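Long-range contact in francisella virulence factor (Francisella novicida, PDB 5EVF), which is a virulence factor whose biochemical function is unknown, a small protein of one helix packed on a mixed beta sheet: residues I79-L84 with V96-Y101. Residues are numbered along the deposited sequence; the frame is centred on the assembly and turned at random.
Sequences IKYICL and VQLRGY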
ATOM      1  N   ILE A  79       1.047   2.130  -9.142  1.00 11.50           N
ATOM      2  CA  ILE A  79       1.540   2.386  -7.793  1.00 10.28           C
ATOM      3  C   ILE A  79       2.953   1.842  -7.693  1.00 10.30           C
ATOM      4  O   ILE A  79       3.290   0.836  -8.321  1.00 12.92           O
ATOM      5  CB  ILE A  79       0.675   1.773  -6.676  1.00 12.84           C
ATOM      6  CG1 ILE A  79       0.587   0.254  -6.816  1.00 16.53           C
ATOM      7  CG2 ILE A  79      -0.698   2.397  -6.672  1.00 16.31           C
ATOM      8  CD1 ILE A  79      -0.099  -0.375  -5.600  1.00 22.42           C
ATOM      9  N   LYS A  80       3.776   2.523  -6.895  1.00 10.11           N
ATOM     10  CA  LYS A  80       5.115   2.069  -6.543  1.00 10.21           C
ATOM     11  C   LYS A  80       5.124   1.927  -5.031  1.00 11.13           C
ATOM     12  O   LYS A  80       4.806   2.889  -4.328  1.00 11.99           O
ATOM     13  CB  LYS A  80       6.182   3.065  -7.008  1.00 12.46           C
ATOM     14  CG  LYS A  80       6.118   3.402  -8.501  1.00 15.19           C
ATOM     15  CD  LYS A  80       7.268   4.338  -8.906  1.00 17.86           C
ATOM     16  CE  LYS A  80       7.062   4.900 -10.315  1.00 23.59           C
ATOM     17  NZ  LYS A  80       8.044   5.992 -10.632  1.00 22.93           N
ATOM     18  N   TYR A  81       5.463   0.738  -4.526  1.00  9.72           N
ATOM     19  CA  TYR A  81       5.241   0.468  -3.116  1.00  9.57           C
ATOM     20  C   TYR A  81       6.447  -0.204  -2.464  1.00  9.69           C
ATOM     21  O   TYR A  81       7.348  -0.742  -3.129  1.00 10.09           O
ATOM     22  CB  TYR A  81       4.003  -0.424  -2.928  1.00 10.50           C
ATOM     23  CG  TYR A  81       4.336  -1.852  -3.250  1.00  9.59           C
ATOM     24  CD1 TYR A  81       4.464  -2.277  -4.571  1.00  9.91           C
ATOM     25  CD2 TYR A  81       4.604  -2.769  -2.236  1.00 11.68           C
ATOM     26  CE1 TYR A  81       4.816  -3.592  -4.875  1.00 14.64           C
ATOM     27  CE2 TYR A  81       4.966  -4.079  -2.539  1.00 13.17           C
ATOM     28  CZ  TYR A  81       5.072  -4.477  -3.853  1.00 17.44           C
ATOM     29  OH  TYR A  81       5.422  -5.775  -4.148  1.00 16.29           O
ATOM     30  N   ILE A  82       6.429  -0.179  -1.131  1.00  9.64           N
ATOM     31  CA  ILE A  82       7.408  -0.893  -0.313  1.00 10.06           C
ATOM     32  C   ILE A  82       6.712  -1.347   0.964  1.00 11.26           C
ATOM     33  O   ILE A  82       5.875  -0.632   1.513  1.00  9.92           O
ATOM     34  CB  ILE A  82       8.637  -0.006  -0.023  1.00 11.40           C
ATOM     35  CG1 ILE A  82       9.694  -0.784   0.773  1.00 11.82           C
ATOM     36  CG2 ILE A  82       8.217   1.267   0.734  1.00 14.49           C
ATOM     37  CD1 ILE A  82      11.021  -0.058   0.862  1.00 13.69           C
ATOM     38  N   CYS A  83       7.022  -2.558   1.416  1.00 10.54           N
ATOM     39  CA  CYS A  83       6.541  -3.038   2.703  1.00 10.90           C
ATOM     40  C   CYS A  83       7.545  -2.698   3.795  1.00 11.43           C
ATOM     41  O   CYS A  83       8.761  -2.779   3.580  1.00 13.79           O
ATOM     42  CB  CYS A  83       6.304  -4.546   2.639  1.00 12.55           C
ATOM     43  SG  CYS A  83       4.815  -4.899   1.684  1.00 12.21           S
ATOM     44  N   LEU A  84       7.024  -2.344   4.977  1.00 11.70           N
ATOM     45  CA  LEU A  84       7.804  -1.763   6.058  1.00 12.31           C
ATOM     46  C   LEU A  84       7.488  -2.475   7.371  1.00 13.19           C
ATOM     47  O   LEU A  84       6.360  -2.922   7.595  1.00 13.23           O
ATOM     48  CB  LEU A  84       7.511  -0.255   6.196  1.00 12.03           C
ATOM     49  CG  LEU A  84       7.802   0.565   4.932  1.00 15.54           C
ATOM     50  CD1 LEU A  84       7.138   1.934   5.011  1.00 24.87           C
ATOM     51  CD2 LEU A  84       9.301   0.706   4.719  1.00 19.41           C
ATOM     52  N   VAL A  96       2.720  -4.770  10.180  1.00 16.27           N
ATOM     53  CA  VAL A  96       3.456  -4.660   8.931  1.00 14.68           C
ATOM     54  C   VAL A  96       2.732  -3.627   8.091  1.00 13.64           C
ATOM     55  O   VAL A  96       1.503  -3.659   7.994  1.00 13.71           O
ATOM     56  CB  VAL A  96       3.520  -6.012   8.204  1.00 18.80           C
ATOM     57  CG1 VAL A  96       4.133  -5.840   6.826  1.00 21.22           C
ATOM     58  CG2 VAL A  96       4.316  -7.005   9.030  1.00 23.53           C
ATOM     59  N   GLN A  97       3.478  -2.687   7.523  1.00 12.87           N
ATOM     60  CA  GLN A  97       2.866  -1.576   6.821  1.00 13.87           C
ATOM     61  C   GLN A  97       3.324  -1.570   5.374  1.00 13.62           C
ATOM     62  O   GLN A  97       4.263  -2.269   4.989  1.00 16.25           O
ATOM     63  CB  GLN A  97       3.201  -0.257   7.518  1.00 16.18           C
ATOM     64  CG  GLN A  97       2.747  -0.276   8.964  1.00 26.15           C
ATOM     65  CD  GLN A  97       2.797   1.078   9.635  1.00 45.43           C
ATOM     66  OE1 GLN A  97       3.482   1.990   9.172  1.00 52.42           O
ATOM     67  NE2 GLN A  97       2.070   1.216  10.743  1.00 50.30           N
ATOM     68  N   LEU A  98       2.615  -0.801   4.564  1.00 10.68           N
ATOM     69  CA  LEU A  98       3.005  -0.584   3.184  1.00 10.06           C
ATOM     70  C   LEU A  98       2.865   0.900   2.903  1.00 11.56           C
ATOM     71  O   LEU A  98       1.883   1.519   3.324  1.00 11.91           O
ATOM     72  CB  LEU A  98       2.124  -1.401   2.219  1.00 10.77           C
ATOM     73  CG  LEU A  98       2.286  -1.165   0.724  1.00 10.84           C
ATOM     74  CD1 LEU A  98       1.871  -2.419  -0.015  1.00 11.31           C
ATOM     75  CD2 LEU A  98       1.423  -0.008   0.260  1.00  9.26           C
ATOM     76  N   ARG A  99       3.840   1.455   2.186  1.00  9.90           N
ATOM     77  CA  ARG A  99       3.783   2.820   1.667  1.00 10.65           C
ATOM     78  C   ARG A  99       3.773   2.730   0.153  1.00 11.21           C
ATOM     79  O   ARG A  99       4.665   2.107  -0.434  1.00 11.49           O
ATOM     80  CB  ARG A  99       4.984   3.632   2.152  1.00 11.53           C
ATOM     81  CG  ARG A  99       5.120   5.028   1.531  1.00 22.73           C
ATOM     82  CD  ARG A  99       4.167   5.992   2.206  1.00 27.08           C
ATOM     83  NE  ARG A  99       4.497   6.181   3.609  1.00 26.24           N
ATOM     84  CZ  ARG A  99       5.298   7.146   4.070  1.00 30.67           C
ATOM     85  NH1 ARG A  99       5.845   8.046   3.245  1.00 26.89           N
ATOM     86  NH2 ARG A  99       5.552   7.234   5.376  1.00 27.09           N
ATOM     87  N   GLY A 100       2.762   3.310  -0.468  1.00 10.60           N
ATOM     88  CA  GLY A 100       2.645   3.289  -1.916  1.00 11.57           C
ATOM     89  C   GLY A 100       2.474   4.704  -2.426  1.00 11.23           C
ATOM     90  O   GLY A 100       1.915   5.557  -1.736  1.00 15.26           O
ATOM     91  N   TYR A 101       3.049   4.965  -3.591  1.00 10.19           N
ATOM     92  CA  TYR A 101       2.850   6.234  -4.281  1.00 11.03           C
ATOM     93  C   TYR A 101       2.032   5.960  -5.527  1.00 11.81           C
ATOM     94  O   TYR A 101       2.340   5.025  -6.274  1.00 12.18           O
ATOM     95  CB  TYR A 101       4.182   6.893  -4.617  1.00 11.01           C
ATOM     96  CG  TYR A 101       4.865   7.346  -3.346  1.00 15.05           C
ATOM     97  CD1 TYR A 101       4.722   8.650  -2.911  1.00 17.28           C
ATOM     98  CD2 TYR A 101       5.601   6.464  -2.566  1.00 16.05           C
ATOM     99  CE1 TYR A 101       5.300   9.082  -1.758  1.00 24.11           C
ATOM    100  CE2 TYR A 101       6.189   6.896  -1.379  1.00 18.19           C
ATOM    101  CZ  TYR A 101       6.039   8.214  -0.998  1.00 23.63           C
ATOM    102  OH  TYR A 101       6.602   8.697   0.167  1.00 24.75           O
TER
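Lys80 and Tyr101, Ile82 and Arg99, and Leu84 and Gln97 are hydrogen-bonded antiparallel pairs, each joined by two reciprocal N-H...O=C bonds. At the Leu84 end, Gln97 N to Leu84 O is nearly straight (2.9 Å, 176° at the hydrogen), whereas Leu84 N comes to Gln97 O from above its carbonyl plane at 2.8 Å. In the non-hydrogen-bonded pairs Tyr81-Gly100 and Cys83-Leu98, CA-H groups turn to carbonyl oxygens that already accept an N-H: Tyr81 CA lies 3.2 Å from Arg99 O, Leu98 CA 3.3 Å from Ile82 O.

The two strands form a beta hairpin inside a five-stranded mixed sheet, with 27-30 running parallel beside 78-84 and 42-49 antiparallel beside 95-103. Helix 56-73 covers the face bearing Tyr81, Cys83 and Leu98. There Tyr81 CG sits between the backbone N and the carbonyl carbon (chi1 78°), and the ring meets Leu98 obliquely, CD2 to Leu98 CD1 at 3.5 Å. Leu98 CD1 also lies 4.2 Å from Cys83 SG, which is disulfide-bonded to Cys60 and so ties this strand covalently to the helix. Gly100, opposite Tyr81, has no side chain, and the two CA atoms approach to 4.0 Å.

On the other face, Leu84 CD1 rests against Arg99 CB (4.0 Å), diagonally between the successive hydrogen-bonded pairs Ile82-Arg99 and Leu84-Gln97. Beyond CB the arginine bends at chi2 (79°) and chi3, and its NH1 donates a long, bent bond to Tyr101 OH, which lies close to the guanidinium plane at its edge; this bond runs along one strand, between alternate residues. The end of the Lys80 side chain leads away from strand 95-103, with NZ hydrogen-bonded to Asp36 O; Lys80 also makes a cation-pi contact with Phe103.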